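EAL domain protein (Vibrio cholerae serotype O1, PDB 6IJ2) hydrolyses the cyclic dinucleotides c-di-GMP and cGAMP as an EAL-family phosphodiesterase, captured here with the linear dinucleotide 5'-pGpG. Local coordinates at residues A29-V34 with L233-Y238; I177-M182 with L213-E218. The protein carries 1 engineered substitution. All blocks are in the same frame, centred on the assembly; numbering follows the deposited sequence.

Contact 1. Residues A29-V34 with L233-Y238. With nucleotides of chain B.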
ATOM      1  N   ALA A  29     -11.452  11.586 -22.927  1.00 34.80           N
ATOM      2  CA  ALA A  29     -11.364  10.323 -23.636  1.00 33.89           C
ATOM      3  C   ALA A  29     -12.044   9.256 -22.789  1.00 31.81           C
ATOM      4  O   ALA A  29     -12.314   9.458 -21.602  1.00 32.34           O
ATOM      5  CB  ALA A  29      -9.906   9.938 -23.920  1.00 38.08           C
ATOM      6  N   PHE A  30     -12.346   8.124 -23.413  1.00 31.74           N
ATOM      7  CA  PHE A  30     -13.049   7.039 -22.742  1.00 29.40           C
ATOM      8  C   PHE A  30     -12.358   5.724 -23.064  1.00 28.96           C
ATOM      9  O   PHE A  30     -11.987   5.470 -24.213  1.00 32.40           O
ATOM     10  CB  PHE A  30     -14.549   6.981 -23.168  1.00 29.60           C
ATOM     11  CG  PHE A  30     -15.321   8.204 -22.786  1.00 30.43           C
ATOM     12  CD1 PHE A  30     -15.885   8.317 -21.523  1.00 36.16           C
ATOM     13  CD2 PHE A  30     -15.439   9.267 -23.669  1.00 32.24           C
ATOM     14  CE1 PHE A  30     -16.588   9.468 -21.159  1.00 30.69           C
ATOM     15  CE2 PHE A  30     -16.131  10.415 -23.315  1.00 38.30           C
ATOM     16  CZ  PHE A  30     -16.707  10.517 -22.058  1.00 34.20           C
ATOM     17  N   GLN A  31     -12.188   4.883 -22.044  1.00 28.14           N
ATOM     18  CA  GLN A  31     -11.563   3.591 -22.250  1.00 26.66           C
ATOM     19  C   GLN A  31     -12.491   2.501 -21.733  1.00 27.17           C
ATOM     20  O   GLN A  31     -12.933   2.566 -20.572  1.00 26.47           O
ATOM     21  CB  GLN A  31     -10.197   3.497 -21.547  1.00 26.49           C
ATOM     22  CG  GLN A  31      -9.500   2.186 -21.851  1.00 30.01           C
ATOM     23  CD  GLN A  31      -8.154   2.072 -21.174  1.00 29.10           C
ATOM     24  OE1 GLN A  31      -7.968   2.582 -20.071  1.00 34.40           O
ATOM     25  NE2 GLN A  31      -7.199   1.401 -21.834  1.00 28.52           N
ATOM     26  N   PRO A  32     -12.798   1.484 -22.538  1.00 29.32           N
ATOM     27  CA  PRO A  32     -13.778   0.476 -22.103  1.00 25.22           C
ATOM     28  C   PRO A  32     -13.244  -0.479 -21.040  1.00 29.02           C
ATOM     29  O   PRO A  32     -12.055  -0.810 -20.984  1.00 27.95           O
ATOM     30  CB  PRO A  32     -14.115  -0.276 -23.398  1.00 27.80           C
ATOM     31  CG  PRO A  32     -12.932  -0.092 -24.266  1.00 29.99           C
ATOM     32  CD  PRO A  32     -12.382   1.284 -23.937  1.00 34.01           C
ATOM     33  N   ILE A  33     -14.162  -0.893 -20.171  1.00 26.32           N
ATOM     34  CA  ILE A  33     -13.970  -1.973 -19.216  1.00 24.45           C
ATOM     35  C   ILE A  33     -14.787  -3.140 -19.741  1.00 23.07           C
ATOM     36  O   ILE A  33     -15.980  -2.976 -20.004  1.00 23.95           O
ATOM     37  CB  ILE A  33     -14.440  -1.552 -17.812  1.00 24.33           C
ATOM     38  CG1 ILE A  33     -13.611  -0.359 -17.314  1.00 29.87           C
ATOM     39  CG2 ILE A  33     -14.374  -2.718 -16.823  1.00 23.38           C
ATOM     40  CD1 ILE A  33     -14.227   0.347 -16.101  1.00 32.87           C
ATOM     41  N   VAL A  34     -14.159  -4.300 -19.903  1.00 26.62           N
ATOM     42  CA  VAL A  34     -14.773  -5.434 -20.591  1.00 24.56           C
ATOM     43  C   VAL A  34     -15.091  -6.502 -19.562  1.00 27.37           C
ATOM     44  O   VAL A  34     -14.262  -6.788 -18.692  1.00 26.60           O
ATOM     45  CB  VAL A  34     -13.840  -5.993 -21.680  1.00 30.71           C
ATOM     46  CG1 VAL A  34     -14.465  -7.193 -22.360  1.00 39.39           C
ATOM     47  CG2 VAL A  34     -13.505  -4.924 -22.698  1.00 29.85           C
ATOM     48  N   LEU A 233     -13.906  -8.544 -14.860  1.00 23.19           N
ATOM     49  CA  LEU A 233     -13.756  -7.201 -15.408  1.00 25.35           C
ATOM     50  C   LEU A 233     -12.292  -6.899 -15.690  1.00 22.20           C
ATOM     51  O   LEU A 233     -11.428  -7.051 -14.810  1.00 22.39           O
ATOM     52  CB  LEU A 233     -14.330  -6.156 -14.449  1.00 24.68           C
ATOM     53  CG  LEU A 233     -15.789  -6.333 -14.050  1.00 28.58           C
ATOM     54  CD1 LEU A 233     -16.243  -5.192 -13.138  1.00 29.07           C
ATOM     55  CD2 LEU A 233     -16.653  -6.410 -15.302  1.00 27.25           C
ATOM     56  N   MET A 234     -12.004  -6.455 -16.914  1.00 26.96           N
ATOM     57  CA  MET A 234     -10.642  -6.092 -17.281  1.00 24.49           C
ATOM     58  C   MET A 234     -10.638  -4.808 -18.101  1.00 24.85           C
ATOM     59  O   MET A 234     -11.638  -4.424 -18.717  1.00 25.35           O
ATOM     60  CB  MET A 234      -9.948  -7.216 -18.071  1.00 27.17           C
ATOM     61  CG  MET A 234      -9.800  -8.511 -17.267  1.00 34.14           C
ATOM     62  SD  MET A 234      -8.725  -9.684 -18.101  1.00 29.99           S
ATOM     63  CE  MET A 234      -9.348 -11.260 -17.504  1.00 26.13           C
ATOM     64  N   GLN A 235      -9.480  -4.160 -18.103  1.00 24.68           N
ATOM     65  CA  GLN A 235      -9.269  -2.909 -18.809  1.00 29.28           C
ATOM     66  C   GLN A 235      -7.824  -2.899 -19.284  1.00 27.46           C
ATOM     67  O   GLN A 235      -6.946  -3.442 -18.608  1.00 29.39           O
ATOM     68  CB  GLN A 235      -9.572  -1.734 -17.871  1.00 27.31           C
ATOM     69  CG  GLN A 235      -9.476  -0.377 -18.463  1.00 28.92           C
ATOM     70  CD  GLN A 235      -9.851   0.709 -17.463  1.00 31.28           C
ATOM     71  OE1 GLN A 235     -10.294   0.429 -16.336  1.00 32.02           O
ATOM     72  NE2 GLN A 235      -9.672   1.944 -17.864  1.00 28.48           N
ATOM     73  N   GLY A 236      -7.571  -2.307 -20.441  1.00 28.37           N
ATOM     74  CA  GLY A 236      -6.196  -2.216 -20.893  1.00 26.20           C
ATOM     75  C   GLY A 236      -6.087  -2.092 -22.400  1.00 30.17           C
ATOM     76  O   GLY A 236      -7.030  -2.340 -23.149  1.00 30.51           O
ATOM     77  N   TYR A 237      -4.876  -1.714 -22.832  1.00 31.22           N
ATOM     78  CA  TYR A 237      -4.588  -1.561 -24.256  1.00 33.14           C
ATOM     79  C   TYR A 237      -4.906  -2.825 -25.046  1.00 31.78           C
ATOM     80  O   TYR A 237      -5.250  -2.741 -26.228  1.00 37.18           O
ATOM     81  CB  TYR A 237      -3.121  -1.183 -24.460  1.00 36.97           C
ATOM     82  CG  TYR A 237      -2.745   0.222 -24.022  1.00 36.42           C
ATOM     83  CD1 TYR A 237      -3.714   1.152 -23.645  1.00 34.82           C
ATOM     84  CD2 TYR A 237      -1.420   0.620 -24.003  1.00 38.52           C
ATOM     85  CE1 TYR A 237      -3.361   2.436 -23.252  1.00 40.33           C
ATOM     86  CE2 TYR A 237      -1.055   1.896 -23.604  1.00 46.85           C
ATOM     87  CZ  TYR A 237      -2.029   2.802 -23.234  1.00 52.64           C
ATOM     88  OH  TYR A 237      -1.661   4.075 -22.846  1.00 59.53           O
ATOM     89  N   TYR A 238      -4.777  -4.003 -24.425  1.00 34.39           N
ATOM     90  CA  TYR A 238      -5.119  -5.230 -25.138  1.00 31.65           C
ATOM     91  C   TYR A 238      -6.553  -5.195 -25.647  1.00 34.04           C
ATOM     92  O   TYR A 238      -6.845  -5.732 -26.721  1.00 36.74           O
ATOM     93  CB  TYR A 238      -4.916  -6.448 -24.240  1.00 32.97           C
ATOM     94  CG  TYR A 238      -5.316  -7.738 -24.922  1.00 30.43           C
ATOM     95  CD1 TYR A 238      -4.619  -8.203 -26.026  1.00 32.75           C
ATOM     96  CD2 TYR A 238      -6.404  -8.478 -24.470  1.00 34.05           C
ATOM     97  CE1 TYR A 238      -4.991  -9.373 -26.672  1.00 37.31           C
ATOM     98  CE2 TYR A 238      -6.786  -9.658 -25.111  1.00 36.09           C
ATOM     99  CZ  TYR A 238      -6.067 -10.099 -26.204  1.00 38.97           C
ATOM    100  OH  TYR A 238      -6.428 -11.262 -26.841  1.00 38.06           O
TER
ATOM    101  OP3   G B   1      -5.207   3.993 -12.794  1.00 44.09           O
ATOM    102  P     G B   1      -5.061   5.368 -13.191  1.00 45.15           P
ATOM    103  OP1   G B   1      -6.335   5.999 -13.354  1.00 44.57           O
ATOM    104  OP2   G B   1      -4.154   5.942 -12.254  1.00 47.43           O
ATOM    105  O5'   G B   1      -4.311   5.252 -14.568  1.00 45.04           O
ATOM    106  C5'   G B   1      -4.980   5.460 -15.807  1.00 44.08           C
ATOM    107  C4'   G B   1      -3.969   5.619 -16.916  1.00 45.19           C
ATOM    108  O4'   G B   1      -3.587   4.318 -17.405  1.00 45.46           O
ATOM    109  C3'   G B   1      -4.428   6.407 -18.148  1.00 45.65           C
ATOM    110  O3'   G B   1      -3.495   7.385 -18.561  1.00 47.42           O
ATOM    111  C2'   G B   1      -4.520   5.340 -19.229  1.00 44.70           C
ATOM    112  O2'   G B   1      -4.216   5.757 -20.528  1.00 56.29           O
ATOM    113  C1'   G B   1      -3.435   4.373 -18.788  1.00 45.20           C
ATOM    114  N9    G B   1      -3.615   3.032 -19.324  1.00 45.30           N
ATOM    115  C8    G B   1      -4.804   2.389 -19.559  1.00 42.91           C
ATOM    116  N7    G B   1      -4.649   1.188 -20.035  1.00 42.87           N
ATOM    117  C5    G B   1      -3.276   1.024 -20.109  1.00 44.39           C
ATOM    118  C6    G B   1      -2.505  -0.083 -20.545  1.00 45.38           C
ATOM    119  O6    G B   1      -2.893  -1.160 -20.975  1.00 44.99           O
ATOM    120  N1    G B   1      -1.145   0.177 -20.466  1.00 47.41           N
ATOM    121  C2    G B   1      -0.598   1.348 -20.012  1.00 48.98           C
ATOM    122  N2    G B   1       0.731   1.400 -19.992  1.00 50.93           N
ATOM    123  N3    G B   1      -1.303   2.380 -19.589  1.00 47.49           N
ATOM    124  C4    G B   1      -2.626   2.151 -19.663  1.00 45.43           C
TER
HETATM  125  O   HOH W   1      -9.671  -1.332 -22.248  1.00 26.23           O
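The closing seam of the EAL barrel runs between Val-34 and Met-234, an antiparallel hydrogen-bonded pair. Val-34 N donates to Met-234 O over 2.8 Å, almost straight at 172°, and Met-234 N returns a bond to Val-34 O at 2.9 Å. Beside them, Ile-33 lays CG2 against Leu-233 CB at 4.2 Å. The seam opens beyond this point: water 1 bridges the gap, 2.7 Å from Pro-32 O and accepting from Gly-236 N. This is where the first and last strands of the TIM-type barrel meet, the first being the strand that family members run against its neighbours. Past the water, two glutamines carry the contact. Gln-235 NE2 reaches Gln-31 OE1 at 2.9 Å, approaching from above the carbonyl plane, with the two amides turned 84° to each other. Gln-31 is fully extended, CG opposite the backbone N (chi1 -176°), which carries its amide up to the N7/C8 edge of the guanine, NE2 coming within 3.1 Å of N7 of G1 of chain B and bonding to Ala-240 O. The Gln-235 amide is pinned at both ends, since OE1 accepts from Lys-179 and NE2 also reaches Glu-45. At the chain turn, Tyr-237 N gives O6 of G1 a 2.8 Å bond, and the Tyr-237 ring lies under the base, C6 of G1 standing 3.4 Å above its centre.

Contact 2. Residues I177-M182 with L213-E218. With CA (calcium ion), chain I; nucleotides of chain B.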
ATOM      1  N   ILE A 177     -15.995  -2.115  -6.260  1.00 24.13           N
ATOM      2  CA  ILE A 177     -14.954  -2.651  -7.123  1.00 25.67           C
ATOM      3  C   ILE A 177     -13.590  -2.263  -6.556  1.00 24.24           C
ATOM      4  O   ILE A 177     -13.428  -1.202  -5.944  1.00 28.67           O
ATOM      5  CB  ILE A 177     -15.152  -2.134  -8.570  1.00 25.60           C
ATOM      6  CG1 ILE A 177     -16.290  -2.934  -9.233  1.00 26.74           C
ATOM      7  CG2 ILE A 177     -13.879  -2.223  -9.386  1.00 22.92           C
ATOM      8  CD1 ILE A 177     -16.737  -2.417 -10.577  1.00 33.70           C
ATOM      9  N   VAL A 178     -12.611  -3.146  -6.721  1.00 22.37           N
ATOM     10  CA  VAL A 178     -11.208  -2.806  -6.480  1.00 24.27           C
ATOM     11  C   VAL A 178     -10.477  -2.995  -7.797  1.00 25.07           C
ATOM     12  O   VAL A 178     -10.517  -4.086  -8.380  1.00 26.27           O
ATOM     13  CB  VAL A 178     -10.581  -3.642  -5.352  1.00 25.68           C
ATOM     14  CG1 VAL A 178      -9.061  -3.460  -5.335  1.00 22.87           C
ATOM     15  CG2 VAL A 178     -11.084  -3.159  -4.021  1.00 33.56           C
ATOM     16  N   LYS A 179      -9.871  -1.915  -8.302  1.00 23.22           N
ATOM     17  CA  LYS A 179      -9.085  -1.969  -9.532  1.00 22.52           C
ATOM     18  C   LYS A 179      -7.652  -2.327  -9.181  1.00 24.57           C
ATOM     19  O   LYS A 179      -7.050  -1.688  -8.316  1.00 24.73           O
ATOM     20  CB  LYS A 179      -9.132  -0.630 -10.275  1.00 23.99           C
ATOM     21  CG  LYS A 179     -10.556  -0.284 -10.678  1.00 26.57           C
ATOM     22  CD  LYS A 179     -10.685   0.058 -12.170  1.00 37.60           C
ATOM     23  CE  LYS A 179     -10.277   1.425 -12.458  1.00 34.75           C
ATOM     24  NZ  LYS A 179     -10.482   1.835 -13.898  1.00 26.85           N
ATOM     25  N   VAL A 180      -7.109  -3.347  -9.840  1.00 22.16           N
ATOM     26  CA  VAL A 180      -5.769  -3.841  -9.516  1.00 23.14           C
ATOM     27  C   VAL A 180      -4.779  -3.209 -10.475  1.00 23.32           C
ATOM     28  O   VAL A 180      -4.901  -3.360 -11.699  1.00 24.60           O
ATOM     29  CB  VAL A 180      -5.700  -5.373  -9.574  1.00 23.02           C
ATOM     30  CG1 VAL A 180      -4.263  -5.837  -9.258  1.00 25.95           C
ATOM     31  CG2 VAL A 180      -6.673  -5.968  -8.577  1.00 28.74           C
ATOM     32  N   ASP A 181      -3.769  -2.544  -9.904  1.00 25.43           N
ATOM     33  CA  ASP A 181      -2.798  -1.793 -10.685  1.00 25.42           C
ATOM     34  C   ASP A 181      -2.103  -2.699 -11.693  1.00 27.64           C
ATOM     35  O   ASP A 181      -1.826  -3.869 -11.419  1.00 30.55           O
ATOM     36  CB  ASP A 181      -1.759  -1.169  -9.752  1.00 33.39           C
ATOM     37  CG  ASP A 181      -0.739  -0.343 -10.493  1.00 35.18           C
ATOM     38  OD1 ASP A 181      -1.073   0.777 -10.905  1.00 33.80           O
ATOM     39  OD2 ASP A 181       0.396  -0.815 -10.676  1.00 33.78           O
ATOM     40  N   MET A 182      -1.771  -2.133 -12.853  1.00 26.37           N
ATOM     41  CA  MET A 182      -1.168  -2.940 -13.908  1.00 30.40           C
ATOM     42  C   MET A 182       0.176  -3.523 -13.496  1.00 32.89           C
ATOM     43  O   MET A 182       0.589  -4.554 -14.045  1.00 32.38           O
ATOM     44  CB  MET A 182      -0.993  -2.120 -15.182  1.00 29.80           C
ATOM     45  CG  MET A 182      -0.002  -1.001 -15.107  1.00 40.24           C
ATOM     46  SD  MET A 182       0.076  -0.217 -16.730  1.00 41.83           S
ATOM     47  CE  MET A 182       1.764   0.356 -16.687  1.00 43.52           C
ATOM     48  N   LEU A 213     -11.153  -5.912 -10.697  1.00 21.80           N
ATOM     49  CA  LEU A 213     -11.006  -5.407 -12.055  1.00 26.41           C
ATOM     50  C   LEU A 213      -9.519  -5.274 -12.338  1.00 25.62           C
ATOM     51  O   LEU A 213      -8.832  -4.509 -11.659  1.00 27.29           O
ATOM     52  CB  LEU A 213     -11.703  -4.054 -12.205  1.00 26.27           C
ATOM     53  CG  LEU A 213     -11.926  -3.430 -13.585  1.00 26.62           C
ATOM     54  CD1 LEU A 213     -12.956  -2.315 -13.464  1.00 27.23           C
ATOM     55  CD2 LEU A 213     -10.612  -2.871 -14.128  1.00 24.01           C
ATOM     56  N   ALA A 214      -9.027  -5.953 -13.368  1.00 24.47           N
ATOM     57  CA  ALA A 214      -7.606  -5.916 -13.681  1.00 25.69           C
ATOM     58  C   ALA A 214      -7.312  -4.783 -14.658  1.00 24.19           C
ATOM     59  O   ALA A 214      -7.865  -4.759 -15.766  1.00 25.98           O
ATOM     60  CB  ALA A 214      -7.149  -7.262 -14.252  1.00 26.17           C
ATOM     61  N   GLU A 215      -6.443  -3.855 -14.248  1.00 22.10           N
ATOM     62  CA  GLU A 215      -6.035  -2.715 -15.060  1.00 23.02           C
ATOM     63  C   GLU A 215      -4.806  -3.021 -15.907  1.00 25.10           C
ATOM     64  O   GLU A 215      -3.941  -3.815 -15.532  1.00 29.10           O
ATOM     65  CB  GLU A 215      -5.716  -1.496 -14.190  1.00 30.08           C
ATOM     66  CG  GLU A 215      -6.867  -0.958 -13.348  1.00 31.56           C
ATOM     67  CD  GLU A 215      -6.481   0.319 -12.597  1.00 32.90           C
ATOM     68  OE1 GLU A 215      -7.301   1.248 -12.569  1.00 31.14           O
ATOM     69  OE2 GLU A 215      -5.354   0.405 -12.048  1.00 33.18           O
ATOM     70  N   GLY A 216      -4.723  -2.339 -17.047  1.00 26.75           N
ATOM     71  CA  GLY A 216      -3.499  -2.339 -17.827  1.00 28.26           C
ATOM     72  C   GLY A 216      -3.138  -3.658 -18.471  1.00 29.90           C
ATOM     73  O   GLY A 216      -1.947  -3.938 -18.655  1.00 29.14           O
ATOM     74  N   VAL A 217      -4.129  -4.478 -18.815  1.00 26.27           N
ATOM     75  CA  VAL A 217      -3.864  -5.715 -19.541  1.00 26.82           C
ATOM     76  C   VAL A 217      -3.363  -5.369 -20.933  1.00 31.04           C
ATOM     77  O   VAL A 217      -4.016  -4.618 -21.668  1.00 32.16           O
ATOM     78  CB  VAL A 217      -5.127  -6.587 -19.600  1.00 28.67           C
ATOM     79  CG1 VAL A 217      -4.872  -7.837 -20.423  1.00 28.52           C
ATOM     80  CG2 VAL A 217      -5.568  -6.937 -18.201  1.00 28.11           C
ATOM     81  N   GLU A 218      -2.195  -5.904 -21.298  1.00 28.41           N
ATOM     82  CA  GLU A 218      -1.559  -5.586 -22.566  1.00 29.43           C
ATOM     83  C   GLU A 218      -1.388  -6.770 -23.508  1.00 35.32           C
ATOM     84  O   GLU A 218      -1.123  -6.551 -24.696  1.00 38.97           O
ATOM     85  CB  GLU A 218      -0.189  -4.923 -22.327  1.00 32.75           C
ATOM     86  CG  GLU A 218      -0.339  -3.513 -21.758  1.00 34.82           C
ATOM     87  CD  GLU A 218       0.952  -2.728 -21.688  1.00 39.49           C
ATOM     88  OE1 GLU A 218       0.891  -1.531 -21.340  1.00 39.61           O
ATOM     89  OE2 GLU A 218       2.024  -3.295 -21.981  1.00 43.77           O
TER
HETATM   90 CA    CA I 601      -5.786   2.497 -11.088  1.00 29.69          CA
ATOM     91  OP3   G B   1      -5.207   3.993 -12.794  1.00 44.09           O
ATOM     92  P     G B   1      -5.061   5.368 -13.191  1.00 45.15           P
ATOM     93  OP1   G B   1      -6.335   5.999 -13.354  1.00 44.57           O
ATOM     94  OP2   G B   1      -4.154   5.942 -12.254  1.00 47.43           O
ATOM     95  O5'   G B   1      -4.311   5.252 -14.568  1.00 45.04           O
ATOM     96  C5'   G B   1      -4.980   5.460 -15.807  1.00 44.08           C
ATOM     97  C4'   G B   1      -3.969   5.619 -16.916  1.00 45.19           C
ATOM     98  O4'   G B   1      -3.587   4.318 -17.405  1.00 45.46           O
ATOM     99  C3'   G B   1      -4.428   6.407 -18.148  1.00 45.65           C
ATOM    100  O3'   G B   1      -3.495   7.385 -18.561  1.00 47.42           O
ATOM    101  C2'   G B   1      -4.520   5.340 -19.229  1.00 44.70           C
ATOM    102  O2'   G B   1      -4.216   5.757 -20.528  1.00 56.29           O
ATOM    103  C1'   G B   1      -3.435   4.373 -18.788  1.00 45.20           C
ATOM    104  N9    G B   1      -3.615   3.032 -19.324  1.00 45.30           N
ATOM    105  C8    G B   1      -4.804   2.389 -19.559  1.00 42.91           C
ATOM    106  N7    G B   1      -4.649   1.188 -20.035  1.00 42.87           N
ATOM    107  C5    G B   1      -3.276   1.024 -20.109  1.00 44.39           C
ATOM    108  C6    G B   1      -2.505  -0.083 -20.545  1.00 45.38           C
ATOM    109  O6    G B   1      -2.893  -1.160 -20.975  1.00 44.99           O
ATOM    110  N1    G B   1      -1.145   0.177 -20.466  1.00 47.41           N
ATOM    111  C2    G B   1      -0.598   1.348 -20.012  1.00 48.98           C
ATOM    112  N2    G B   1       0.731   1.400 -19.992  1.00 50.93           N
ATOM    113  N3    G B   1      -1.303   2.380 -19.589  1.00 47.49           N
ATOM    114  C4    G B   1      -2.626   2.151 -19.663  1.00 45.43           C
TER
HETATM  115  O   HOH W   2      -8.029   3.526 -13.922  1.00 27.32           O
HETATM  116  O   HOH W   3      -2.875   0.449 -13.616  1.00 26.21           O
HETATM  117  O   HOH W   4      -3.537   2.256 -10.518  1.00 27.81           O
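Lys-179 and Leu-213 face each other as a parallel bridge, with Val-180 and Ala-214 following on the other face. Three backbone bonds hold the two strands: Leu-213 N to Val-178 O at 3.0 Å, Val-180 N to Leu-213 O at 2.8 Å, and Glu-215 N to Val-180 O at 3.0 Å, the last continuing beyond the regular strand. Among the apolar contacts, Lys-179 runs alongside Leu-213, its CD packed 3.5 Å from CD2. Ile-177 CG2 meets Leu-213 CB on the same side, while Val-180 turns to helix 192-207. The bent lysine chain crosses Glu-215 at about a right angle and carries NZ to a salt bridge with Glu-128. Water 2 joins NZ to Glu-215 OE1, and water 3 links Glu-215 OE2 to Asp-181 OD1 and Met-182 N. In the metal group, the extended Glu-215 brings both carboxylate oxygens to the calcium, OE1 at 2.5 Å and OE2 at 2.3 Å. Asp-158 and Asp-159 share this ion, as does OP3 of G1 of chain B. Around the base, Glu-218 OE1 accepts from N1 of G1 at 2.8 Å and, more bent, from N2, while SD and CE of Met-182 lie over the guanine face opposite Tyr-237, at C2 and N2. The two-oxygen grip of Glu-215 thus ties the strand end to the phosphate through calcium while Glu-218 reads the N1/N2 edge, consistent with a phosphodiesterase holding its linear product at the barrel's C-terminal mouth.

Overall arrangement
Both contacts are buried and belong to one sheet, with strand 233-244 standing next to strand 211-214; contact 2 is nested in the chain loop that contact 1 closes. They meet directly: Gln-235 N probably bonds to Ala-214 O, and Ile-33 CG2 packs on Leu-213 CD1. Contact 1 joins antiparallel strands at the seam, where two backbone bonds are followed by side-chain amides, a water and an aromatic ring. By contrast, contact 2 is a parallel pair whose end is ionic, with carboxylates, a lysine and calcium. The division carries over to the nucleotide: 29-34 with 233-238 deals with the base of G1, whereas 177-182 with 213-218 also takes its phosphate through the metal.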